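Side-chain contacts in endo-beta-1,2-glucanase (Talaromyces funiculosus, PDB 6IMV), which catalyses the endo-hydrolysis of beta-1,2-glucosidic linkages in beta-1,2-glucans: residues 159-163 / 164-168; 171-174 / 175-179; 365-368 / 369-372. All coordinates share one frame; numbering follows the deposited sequence.

Contact 1. Residues 159-163 / 164-168; sequences NRVPG and LDNGE. With BGC (beta-D-glucopyranose), chain D.
Asp165 sits beside the ring of Pro162 where strand 160-162 runs straight into helix 163-182. Asp165 CB only grazes Pro162, 4.2 Å from CG of that ring. With CG placed beside the backbone N (chi1 -53°), the carboxylate reaches past the proline to the beta-D-glucopyranose of chain D. Asp165 OD1 packs against the proline ring, 3.4 Å from Pro162 CG. Asp165 OD1 also accepts a hydrogen bond from the sugar O4 at 2.6 Å. Asp165 OD2 accepts one from the sugar O3 at 2.8 Å. It is also hydrogen-bonded to Ser81 OG, at the start of helix 80-94. The carboxylate thus reads two neighbouring hydroxyls, one with each oxygen. With an alanine in place of Asp165 the carboxylate is gone, and the sugar O3 and O4 and Ser81 OG would probably all be left without this partner. Pro162 also touches the same sugar, Pro162 CB lying 3.5 Å from the sugar O4. Trp143 NE1 makes a further hydrogen bond to this sugar.

Pro162 holds the N-cap position of the helix. Its carbonyl oxygen is taken up by the side chain of Asn166: Asn166 ND2 donates to Pro162 O at 2.8 Å, nearly straight (171°), and the oxygen lies in the plane of the amide. ND2 also donates to Leu141 O, which fixes the rotation of the carboxamide. Val161 CG2 packs across the same nitrogen, 3.7 Å from Asn166 ND2. The first helical turn is closed by Gly167 N, which bonds to Gly163 O at 2.9 Å. Asn166 therefore pins the strand-to-helix junction, while Asp165 of the same turn presents both oxygens to glucose, consistent with a role in sugar recognition.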
ATOM      1  N   ASN A 159     -22.294   8.733  -0.698  1.00 14.72           N
ATOM      2  CA  ASN A 159     -22.730   8.529  -2.088  1.00 15.04           C
ATOM      3  C   ASN A 159     -21.564   8.596  -3.090  1.00 14.86           C
ATOM      4  O   ASN A 159     -21.761   8.904  -4.262  1.00 14.62           O
ATOM      5  CB  ASN A 159     -23.820   9.541  -2.454  1.00 15.49           C
ATOM      6  CG  ASN A 159     -25.035   9.388  -1.573  1.00 15.42           C
ATOM      7  OD1 ASN A 159     -25.487   8.269  -1.326  1.00 16.99           O
ATOM      8  ND2 ASN A 159     -25.527  10.496  -1.055  1.00 14.86           N
ATOM      9  N   ARG A 160     -20.349   8.278  -2.639  1.00 14.82           N
ATOM     10  CA  ARG A 160     -19.168   8.283  -3.505  1.00 14.78           C
ATOM     11  C   ARG A 160     -18.317   7.072  -3.130  1.00 14.94           C
ATOM     12  O   ARG A 160     -18.145   6.820  -1.923  1.00 14.22           O
ATOM     13  CB  ARG A 160     -18.338   9.561  -3.323  1.00 15.11           C
ATOM     14  CG  ARG A 160     -19.037  10.849  -3.732  1.00 15.89           C
ATOM     15  CD  ARG A 160     -18.255  12.088  -3.340  1.00 16.22           C
ATOM     16  NE  ARG A 160     -17.047  12.239  -4.145  1.00 16.64           N
ATOM     17  CZ  ARG A 160     -15.795  12.221  -3.684  1.00 16.62           C
ATOM     18  NH1 ARG A 160     -15.553  12.217  -2.386  1.00 17.17           N
ATOM     19  NH2 ARG A 160     -14.786  12.214  -4.538  1.00 16.02           N
ATOM     20  N   VAL A 161     -17.794   6.343  -4.141  1.00 13.66           N
ATOM     21  CA  VAL A 161     -16.994   5.162  -3.870  1.00 13.02           C
ATOM     22  C   VAL A 161     -15.824   5.091  -4.854  1.00 12.96           C
ATOM     23  O   VAL A 161     -16.004   5.265  -6.060  1.00 12.60           O
ATOM     24  CB  VAL A 161     -17.857   3.883  -3.858  1.00 13.03           C
ATOM     25  CG1 VAL A 161     -18.486   3.586  -5.215  1.00 12.99           C
ATOM     26  CG2 VAL A 161     -17.068   2.679  -3.359  1.00 13.01           C
ATOM     27  N   PRO A 162     -14.581   4.874  -4.355  1.00 12.70           N
ATOM     28  CA  PRO A 162     -13.390   4.835  -5.198  1.00 12.52           C
ATOM     29  C   PRO A 162     -13.014   3.404  -5.601  1.00 12.83           C
ATOM     30  O   PRO A 162     -12.949   2.497  -4.732  1.00 13.16           O
ATOM     31  CB  PRO A 162     -12.346   5.422  -4.240  1.00 12.83           C
ATOM     32  CG  PRO A 162     -12.716   4.821  -2.896  1.00 12.78           C
ATOM     33  CD  PRO A 162     -14.233   4.702  -2.931  1.00 12.88           C
ATOM     34  N   GLY A 163     -12.785   3.203  -6.900  1.00 12.26           N
ATOM     35  CA  GLY A 163     -12.405   1.910  -7.433  1.00 12.48           C
ATOM     36  C   GLY A 163     -11.019   1.477  -6.959  1.00 12.32           C
ATOM     37  O   GLY A 163     -10.806   0.307  -6.643  1.00 12.45           O
ATOM     38  N   LEU A 164     -10.078   2.428  -6.902  1.00 12.01           N
ATOM     39  CA  LEU A 164      -8.672   2.100  -6.646  1.00 12.14           C
ATOM     40  C   LEU A 164      -8.526   1.384  -5.295  1.00 12.22           C
ATOM     41  O   LEU A 164      -7.954   0.297  -5.216  1.00 12.32           O
ATOM     42  CB  LEU A 164      -7.837   3.377  -6.698  1.00 12.05           C
ATOM     43  CG  LEU A 164      -6.322   3.189  -6.604  1.00 12.02           C
ATOM     44  CD1 LEU A 164      -5.610   4.234  -7.451  1.00 11.86           C
ATOM     45  CD2 LEU A 164      -5.844   3.260  -5.158  1.00 12.19           C
ATOM     46  N   ASP A 165      -9.031   2.015  -4.234  1.00 12.12           N
ATOM     47  CA  ASP A 165      -8.859   1.506  -2.880  1.00 12.21           C
ATOM     48  C   ASP A 165      -9.487   0.113  -2.771  1.00 11.99           C
ATOM     49  O   ASP A 165      -8.962  -0.755  -2.084  1.00 11.57           O
ATOM     50  CB  ASP A 165      -9.483   2.441  -1.844  1.00 12.59           C
ATOM     51  CG  ASP A 165      -9.010   3.871  -1.962  1.00 12.70           C
ATOM     52  OD1 ASP A 165      -9.379   4.511  -2.956  1.00 13.06           O
ATOM     53  OD2 ASP A 165      -8.280   4.323  -1.065  1.00 13.33           O
ATOM     54  N   ASN A 166     -10.635  -0.068  -3.435  1.00 11.62           N
ATOM     55  CA  ASN A 166     -11.383  -1.317  -3.373  1.00 11.94           C
ATOM     56  C   ASN A 166     -10.624  -2.419  -4.126  1.00 11.72           C
ATOM     57  O   ASN A 166     -10.597  -3.571  -3.678  1.00 11.92           O
ATOM     58  CB  ASN A 166     -12.833  -1.120  -3.833  1.00 11.74           C
ATOM     59  CG  ASN A 166     -13.673  -0.528  -2.715  1.00 11.82           C
ATOM     60  OD1 ASN A 166     -14.048  -1.233  -1.782  1.00 11.25           O
ATOM     61  ND2 ASN A 166     -13.914   0.778  -2.760  1.00 11.59           N
ATOM     62  N   GLY A 167      -9.987  -2.059  -5.244  1.00 11.70           N
ATOM     63  CA  GLY A 167      -9.148  -3.013  -5.984  1.00 11.78           C
ATOM     64  C   GLY A 167      -8.071  -3.614  -5.095  1.00 11.69           C
ATOM     65  O   GLY A 167      -7.827  -4.833  -5.112  1.00 11.92           O
ATOM     66  N   GLU A 168      -7.443  -2.752  -4.291  1.00 11.19           N
ATOM     67  CA  GLU A 168      -6.394  -3.159  -3.348  1.00 10.77           C
ATOM     68  C   GLU A 168      -6.964  -4.129  -2.305  1.00 10.68           C
ATOM     69  O   GLU A 168      -6.363  -5.170  -2.049  1.00 10.30           O
ATOM     70  CB  GLU A 168      -5.751  -1.937  -2.691  1.00 10.58           C
ATOM     71  CG  GLU A 168      -4.993  -1.066  -3.679  1.00 10.54           C
ATOM     72  CD  GLU A 168      -4.502   0.271  -3.150  1.00 10.52           C
ATOM     73  OE1 GLU A 168      -5.057   0.751  -2.153  1.00 10.95           O
ATOM     74  OE2 GLU A 168      -3.567   0.823  -3.739  1.00 10.50           O
TER
HETATM   75  C2  BGC D   2      -6.084   7.674  -3.685  1.00 17.05           C
HETATM   76  C3  BGC D   2      -7.272   6.977  -3.032  1.00 17.00           C
HETATM   77  C4  BGC D   2      -8.535   7.810  -3.218  1.00 16.65           C
HETATM   78  C5  BGC D   2      -8.735   8.057  -4.713  1.00 17.02           C
HETATM   79  C6  BGC D   2      -9.938   8.900  -5.075  1.00 16.85           C
HETATM   80  C1  BGC D   2      -6.403   7.980  -5.138  1.00 16.78           C
HETATM   81  O2  BGC D   2      -4.951   6.815  -3.685  1.00 17.55           O
HETATM   82  O3  BGC D   2      -7.052   6.772  -1.641  1.00 16.79           O
HETATM   83  O4  BGC D   2      -9.646   7.103  -2.689  1.00 16.26           O
HETATM   84  O5  BGC D   2      -7.602   8.725  -5.250  1.00 17.18           O
HETATM   85  O6  BGC D   2      -9.821  10.158  -4.450  1.00 17.90           O

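Contact 2. Residues 171-174 / 175-179; sequences WAVY and AFIQA
Val173 and Ile177, one helical turn apart, make the apolar side-chain contact of this stretch. Val173 CG1 lies 3.8 Å from Ile177 CD1, and the two side chains meet at a slant. Ile177 CG1 stands beside its backbone N (chi1 -74°). This folds the side chain back along the helix, with Ile177 CG1 3.3 Å from Val173 O. Both residues pack against helix 186-210, Val173 on Trp195 and Ile177 on Met199.

The backbone bonds are those of a regular alpha helix. Ala175 N donates to Trp171 O at 3.0 Å, and Phe176 N to Ala172 O at 2.9 Å. Ile177 N bonds to Val173 O, also at 2.9 Å, and Gln178 N to Tyr174 O at 3.2 Å. They belong to helix 163-182, probably one of the helices of the (alpha/alpha)6 barrel known for this enzyme family, GH162. Ala172 and Phe176 face helix 80-94, and Ala175 faces Val451 of helix 448-457.

The aromatic contact involves Trp171 and Tyr174. Trp171 CZ3 stands 3.6 Å above the Tyr174 ring, over its centre. Trp171 also meets Trp257 edge-to-face.

Polar and charged partners hold the outer ends of these side chains. Tyr174 OH is hydrogen-bonded to Glu458, and its ring makes a cation-pi contact with Lys454. Trp171 NE1 bonds to Leu253 O, and Gln178 NE2 to Asn182 OD1.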
ATOM      1  N   TRP A 171      -8.035  -7.995  -3.698  1.00 12.16           N
ATOM      2  CA  TRP A 171      -6.956  -8.979  -3.909  1.00 12.17           C
ATOM      3  C   TRP A 171      -6.301  -9.333  -2.566  1.00 11.93           C
ATOM      4  O   TRP A 171      -5.786 -10.437  -2.409  1.00 11.92           O
ATOM      5  CB  TRP A 171      -5.949  -8.500  -4.964  1.00 12.04           C
ATOM      6  CG  TRP A 171      -6.530  -8.500  -6.344  1.00 12.54           C
ATOM      7  CD1 TRP A 171      -6.921  -7.409  -7.065  1.00 12.36           C
ATOM      8  CD2 TRP A 171      -6.834  -9.649  -7.162  1.00 12.50           C
ATOM      9  NE1 TRP A 171      -7.433  -7.799  -8.271  1.00 12.84           N
ATOM     10  CE2 TRP A 171      -7.390  -9.166  -8.361  1.00 12.47           C
ATOM     11  CE3 TRP A 171      -6.687 -11.030  -7.000  1.00 12.93           C
ATOM     12  CZ2 TRP A 171      -7.796 -10.008  -9.392  1.00 12.90           C
ATOM     13  CZ3 TRP A 171      -7.099 -11.872  -8.010  1.00 13.07           C
ATOM     14  CH2 TRP A 171      -7.633 -11.364  -9.196  1.00 13.27           C
ATOM     15  N   ALA A 172      -6.339  -8.417  -1.589  1.00 11.89           N
ATOM     16  CA  ALA A 172      -5.816  -8.729  -0.253  1.00 12.15           C
ATOM     17  C   ALA A 172      -6.696  -9.805   0.405  1.00 12.11           C
ATOM     18  O   ALA A 172      -6.192 -10.762   0.992  1.00 11.96           O
ATOM     19  CB  ALA A 172      -5.719  -7.483   0.591  1.00 12.19           C
ATOM     20  N   VAL A 173      -8.016  -9.648   0.279  1.00 12.29           N
ATOM     21  CA  VAL A 173      -8.987 -10.604   0.823  1.00 12.36           C
ATOM     22  C   VAL A 173      -8.845 -11.951   0.101  1.00 12.48           C
ATOM     23  O   VAL A 173      -8.927 -12.998   0.727  1.00 12.70           O
ATOM     24  CB  VAL A 173     -10.424 -10.049   0.765  1.00 12.30           C
ATOM     25  CG1 VAL A 173     -11.470 -11.131   1.018  1.00 12.52           C
ATOM     26  CG2 VAL A 173     -10.608  -8.899   1.745  1.00 12.13           C
ATOM     27  N   TYR A 174      -8.637 -11.898  -1.217  1.00 13.04           N
ATOM     28  CA  TYR A 174      -8.388 -13.071  -2.066  1.00 13.30           C
ATOM     29  C   TYR A 174      -7.204 -13.869  -1.492  1.00 13.95           C
ATOM     30  O   TYR A 174      -7.309 -15.090  -1.282  1.00 14.70           O
ATOM     31  CB  TYR A 174      -8.165 -12.583  -3.500  1.00 13.14           C
ATOM     32  CG  TYR A 174      -8.171 -13.609  -4.605  1.00 13.30           C
ATOM     33  CD1 TYR A 174      -9.336 -13.903  -5.299  1.00 13.08           C
ATOM     34  CD2 TYR A 174      -6.995 -14.201  -5.040  1.00 13.22           C
ATOM     35  CE1 TYR A 174      -9.341 -14.790  -6.364  1.00 13.00           C
ATOM     36  CE2 TYR A 174      -6.983 -15.091  -6.105  1.00 13.54           C
ATOM     37  CZ  TYR A 174      -8.161 -15.394  -6.765  1.00 13.25           C
ATOM     38  OH  TYR A 174      -8.150 -16.267  -7.817  1.00 14.12           O
ATOM     39  N   ALA A 175      -6.105 -13.167  -1.188  1.00 13.62           N
ATOM     40  CA  ALA A 175      -4.909 -13.763  -0.547  1.00 13.83           C
ATOM     41  C   ALA A 175      -5.253 -14.373   0.819  1.00 13.72           C
ATOM     42  O   ALA A 175      -4.844 -15.504   1.121  1.00 13.77           O
ATOM     43  CB  ALA A 175      -3.824 -12.732  -0.395  1.00 13.55           C
ATOM     44  N   PHE A 176      -5.959 -13.601   1.650  1.00 13.89           N
ATOM     45  CA  PHE A 176      -6.262 -14.010   3.013  1.00 14.02           C
ATOM     46  C   PHE A 176      -7.052 -15.321   3.001  1.00 14.38           C
ATOM     47  O   PHE A 176      -6.796 -16.210   3.814  1.00 14.91           O
ATOM     48  CB  PHE A 176      -7.050 -12.939   3.769  1.00 13.92           C
ATOM     49  CG  PHE A 176      -7.487 -13.398   5.132  1.00 14.03           C
ATOM     50  CD1 PHE A 176      -6.626 -13.318   6.213  1.00 14.31           C
ATOM     51  CD2 PHE A 176      -8.742 -13.960   5.322  1.00 14.58           C
ATOM     52  CE1 PHE A 176      -7.020 -13.772   7.463  1.00 14.48           C
ATOM     53  CE2 PHE A 176      -9.133 -14.412   6.571  1.00 14.19           C
ATOM     54  CZ  PHE A 176      -8.276 -14.308   7.642  1.00 14.58           C
ATOM     55  N   ILE A 177      -8.034 -15.397   2.100  1.00 14.46           N
ATOM     56  CA  ILE A 177      -8.880 -16.578   1.953  1.00 15.29           C
ATOM     57  C   ILE A 177      -7.994 -17.791   1.670  1.00 15.58           C
ATOM     58  O   ILE A 177      -8.159 -18.828   2.318  1.00 16.08           O
ATOM     59  CB  ILE A 177      -9.943 -16.371   0.859  1.00 15.30           C
ATOM     60  CG1 ILE A 177     -11.049 -15.433   1.342  1.00 15.63           C
ATOM     61  CG2 ILE A 177     -10.503 -17.696   0.356  1.00 15.44           C
ATOM     62  CD1 ILE A 177     -11.824 -14.792   0.213  1.00 15.70           C
ATOM     63  N   GLN A 178      -7.070 -17.646   0.709  1.00 16.07           N
ATOM     64  CA  GLN A 178      -6.160 -18.711   0.350  1.00 16.90           C
ATOM     65  C   GLN A 178      -5.298 -19.099   1.566  1.00 16.94           C
ATOM     66  O   GLN A 178      -5.125 -20.291   1.843  1.00 17.01           O
ATOM     67  CB  GLN A 178      -5.283 -18.325  -0.838  1.00 17.54           C
ATOM     68  CG  GLN A 178      -4.447 -19.475  -1.364  1.00 18.50           C
ATOM     69  CD  GLN A 178      -5.310 -20.628  -1.826  1.00 19.77           C
ATOM     70  OE1 GLN A 178      -6.182 -20.480  -2.674  1.00 20.09           O
ATOM     71  NE2 GLN A 178      -5.085 -21.794  -1.249  1.00 20.86           N
ATOM     72  N   ALA A 179      -4.753 -18.103   2.270  1.00 15.94           N
ATOM     73  CA  ALA A 179      -3.882 -18.351   3.419  1.00 15.89           C
ATOM     74  C   ALA A 179      -4.635 -19.155   4.490  1.00 15.99           C
ATOM     75  O   ALA A 179      -4.108 -20.111   5.036  1.00 14.97           O
ATOM     76  CB  ALA A 179      -3.377 -17.046   3.988  1.00 15.70           C
TER

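Contact 3. Residues 365-368 / 369-372. With NAG (2-acetamido-2-deoxy-beta-D-glucopyranose), chain H.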
ATOM      1  N   ALA A 365       5.050  13.903  -4.720  1.00 12.76           N
ATOM      2  CA  ALA A 365       6.437  13.661  -4.335  1.00 12.74           C
ATOM      3  C   ALA A 365       6.942  12.387  -5.013  1.00 12.68           C
ATOM      4  O   ALA A 365       6.485  11.276  -4.714  1.00 12.79           O
ATOM      5  CB  ALA A 365       6.563  13.574  -2.839  1.00 13.13           C
ATOM      6  N   GLY A 366       7.899  12.563  -5.926  1.00 12.09           N
ATOM      7  CA  GLY A 366       8.478  11.466  -6.678  1.00 11.93           C
ATOM      8  C   GLY A 366       9.719  11.899  -7.441  1.00 11.45           C
ATOM      9  O   GLY A 366      10.623  12.499  -6.868  1.00 11.18           O
ATOM     10  N   ILE A 367       9.742  11.578  -8.738  1.00 11.24           N
ATOM     11  CA  ILE A 367      10.887  11.819  -9.618  1.00 11.85           C
ATOM     12  C   ILE A 367      10.350  12.447 -10.898  1.00 12.18           C
ATOM     13  O   ILE A 367       9.883  11.744 -11.794  1.00 12.85           O
ATOM     14  CB  ILE A 367      11.680  10.525  -9.884  1.00 11.77           C
ATOM     15  CG1 ILE A 367      12.056   9.827  -8.572  1.00 11.52           C
ATOM     16  CG2 ILE A 367      12.898  10.813 -10.757  1.00 11.92           C
ATOM     17  CD1 ILE A 367      13.003   8.671  -8.740  1.00 11.61           C
ATOM     18  N   PRO A 368      10.359  13.793 -10.982  1.00 12.76           N
ATOM     19  CA  PRO A 368       9.651  14.513 -12.037  1.00 13.24           C
ATOM     20  C   PRO A 368      10.060  14.176 -13.477  1.00 13.35           C
ATOM     21  O   PRO A 368       9.210  14.185 -14.345  1.00 14.15           O
ATOM     22  CB  PRO A 368       9.933  16.009 -11.789  1.00 13.33           C
ATOM     23  CG  PRO A 368      10.747  16.100 -10.509  1.00 13.18           C
ATOM     24  CD  PRO A 368      10.988  14.690 -10.006  1.00 13.03           C
ATOM     25  N   SER A 369      11.337  13.880 -13.716  1.00 13.32           N
ATOM     26  CA  SER A 369      11.857  13.682 -15.089  1.00 13.61           C
ATOM     27  C   SER A 369      11.322  12.390 -15.722  1.00 13.46           C
ATOM     28  O   SER A 369      11.482  12.190 -16.920  1.00 13.16           O
ATOM     29  CB  SER A 369      13.368  13.715 -15.109  1.00 13.85           C
ATOM     30  OG  SER A 369      13.915  12.673 -14.309  1.00 14.28           O
ATOM     31  N   ILE A 370      10.729  11.498 -14.918  1.00 13.24           N
ATOM     32  CA  ILE A 370      10.191  10.229 -15.413  1.00 13.20           C
ATOM     33  C   ILE A 370       8.727  10.093 -14.974  1.00 13.88           C
ATOM     34  O   ILE A 370       8.249   8.983 -14.721  1.00 13.79           O
ATOM     35  CB  ILE A 370      11.061   9.054 -14.922  1.00 12.85           C
ATOM     36  CG1 ILE A 370      11.306   9.115 -13.413  1.00 12.69           C
ATOM     37  CG2 ILE A 370      12.371   9.012 -15.699  1.00 13.12           C
ATOM     38  CD1 ILE A 370      12.048   7.926 -12.849  1.00 12.44           C
ATOM     39  N   ALA A 371       8.035  11.235 -14.891  1.00 14.50           N
ATOM     40  CA  ALA A 371       6.677  11.350 -14.336  1.00 15.07           C
ATOM     41  C   ALA A 371       5.788  12.130 -15.311  1.00 16.30           C
ATOM     42  O   ALA A 371       6.245  13.056 -15.969  1.00 17.47           O
ATOM     43  CB  ALA A 371       6.720  12.032 -12.989  1.00 14.69           C
ATOM     44  N   ASN A 372       4.516  11.736 -15.372  1.00 16.97           N
ATOM     45  CA  ASN A 372       3.468  12.456 -16.072  1.00 18.75           C
ATOM     46  C   ASN A 372       3.304  13.864 -15.476  1.00 18.25           C
ATOM     47  O   ASN A 372       3.162  14.853 -16.205  1.00 17.49           O
ATOM     48  CB  ASN A 372       2.148  11.695 -15.979  1.00 20.03           C
ATOM     49  CG  ASN A 372       1.054  12.332 -16.803  1.00 22.31           C
ATOM     50  OD1 ASN A 372       0.216  13.056 -16.275  1.00 24.70           O
ATOM     51  ND2 ASN A 372       1.070  12.067 -18.096  1.00 23.74           N
TER
HETATM   52  C1  NAG H 605       0.077  12.582 -19.000  1.00 26.22           C
HETATM   53  C2  NAG H 605       0.712  13.099 -20.289  1.00 26.75           C
HETATM   54  C3  NAG H 605      -0.409  13.471 -21.248  1.00 29.32           C
HETATM   55  C4  NAG H 605      -1.234  12.220 -21.535  1.00 29.57           C
HETATM   56  C5  NAG H 605      -1.908  11.804 -20.220  1.00 28.73           C
HETATM   57  C6  NAG H 605      -2.794  10.570 -20.354  1.00 27.41           C
HETATM   58  C7  NAG H 605       2.882  14.236 -20.029  1.00 25.59           C
HETATM   59  C8  NAG H 605       3.558  15.523 -19.701  1.00 25.06           C
HETATM   60  N2  NAG H 605       1.552  14.258 -20.046  1.00 26.36           N
HETATM   61  O3  NAG H 605       0.161  13.968 -22.447  1.00 30.00           O
HETATM   62  O4  NAG H 605      -2.146  12.450 -22.616  1.00 32.90           O
HETATM   63  O5  NAG H 605      -0.863  11.523 -19.277  1.00 27.08           O
HETATM   64  O6  NAG H 605      -2.094   9.539 -21.068  1.00 27.84           O
HETATM   65  O7  NAG H 605       3.525  13.231 -20.244  1.00 26.53           O
HETATM   66  O   HOH W   1       8.771  14.099 -17.090  1.00 22.81           O
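Pro368 O is gripped twice. Ala371 N donates to Pro368 O at 3.2 Å, and a water donates to the same oxygen at 2.8 Å. The same water also donates to Ala371 O at 3.0 Å, so it bridges two carbonyls of one turn. Ala371 N approaches Pro368 O from well above the carbonyl plane, 68° out of it, which suggests a modest bond that the water supplements.

A second backbone bond lies one residue earlier. Ile370 N donates to Ile367 O at 3.2 Å, again from above the carbonyl plane. Both bonds span three residues, the spacing of a 3-10 turn, and Pro368 and Ser369 have that conformation. The turn lies in the long loop between strands 357-362 and 380-381.

The two isoleucines lie side by side and point the same way. Ile367 CG2 touches Ile370 CG1 at 3.5 Å. Ile370 CG1 stands between its own backbone N and carbonyl carbon (chi1 50°), which brings it 3.4 Å from Ile367 O. Ala371 CB also packs against Ile367 O, at 3.4 Å. Both isoleucines rest on Phe301 and on Tyr285 of strand 282-287. The backbone of the loop is further tied to Gly298 and Trp300.

Asn372 leads out of the turn and carries an N-linked glycan: Asn372 ND2 is covalently bonded to NAG C1 at 1.4 Å. It opens an Asn-X-Thr sequon. CG lies anti to the backbone N (chi1 -174°), and the side chain takes no part in the turn. Lys297 NZ and Gln279 OE1 hydrogen-bond to this NAG. The turn thus combines buried apolar packing by the isoleucines with a water-bridged backbone, just before the glycosylated asparagine.

From the N terminus, contact 1 comes first, where strand 160-162, the edge of a three-stranded sheet, turns into helix 163-182. Contact 2 follows on the same helix after two intervening residues, about 18 Å away centre to centre. One helix thus runs from a glucose site at its start to packing against helices 80-94, 186-210 and 448-457. Contact 3 closes a short turn in the loop between strands 357-362 and 380-381, next to strand 282-287. Its centre is about 25 Å from that of contact 1 and about 32 Å from that of contact 2, on the opposite side of the chain's centre from contact 2. The three stand in series: none nests in or crosses another.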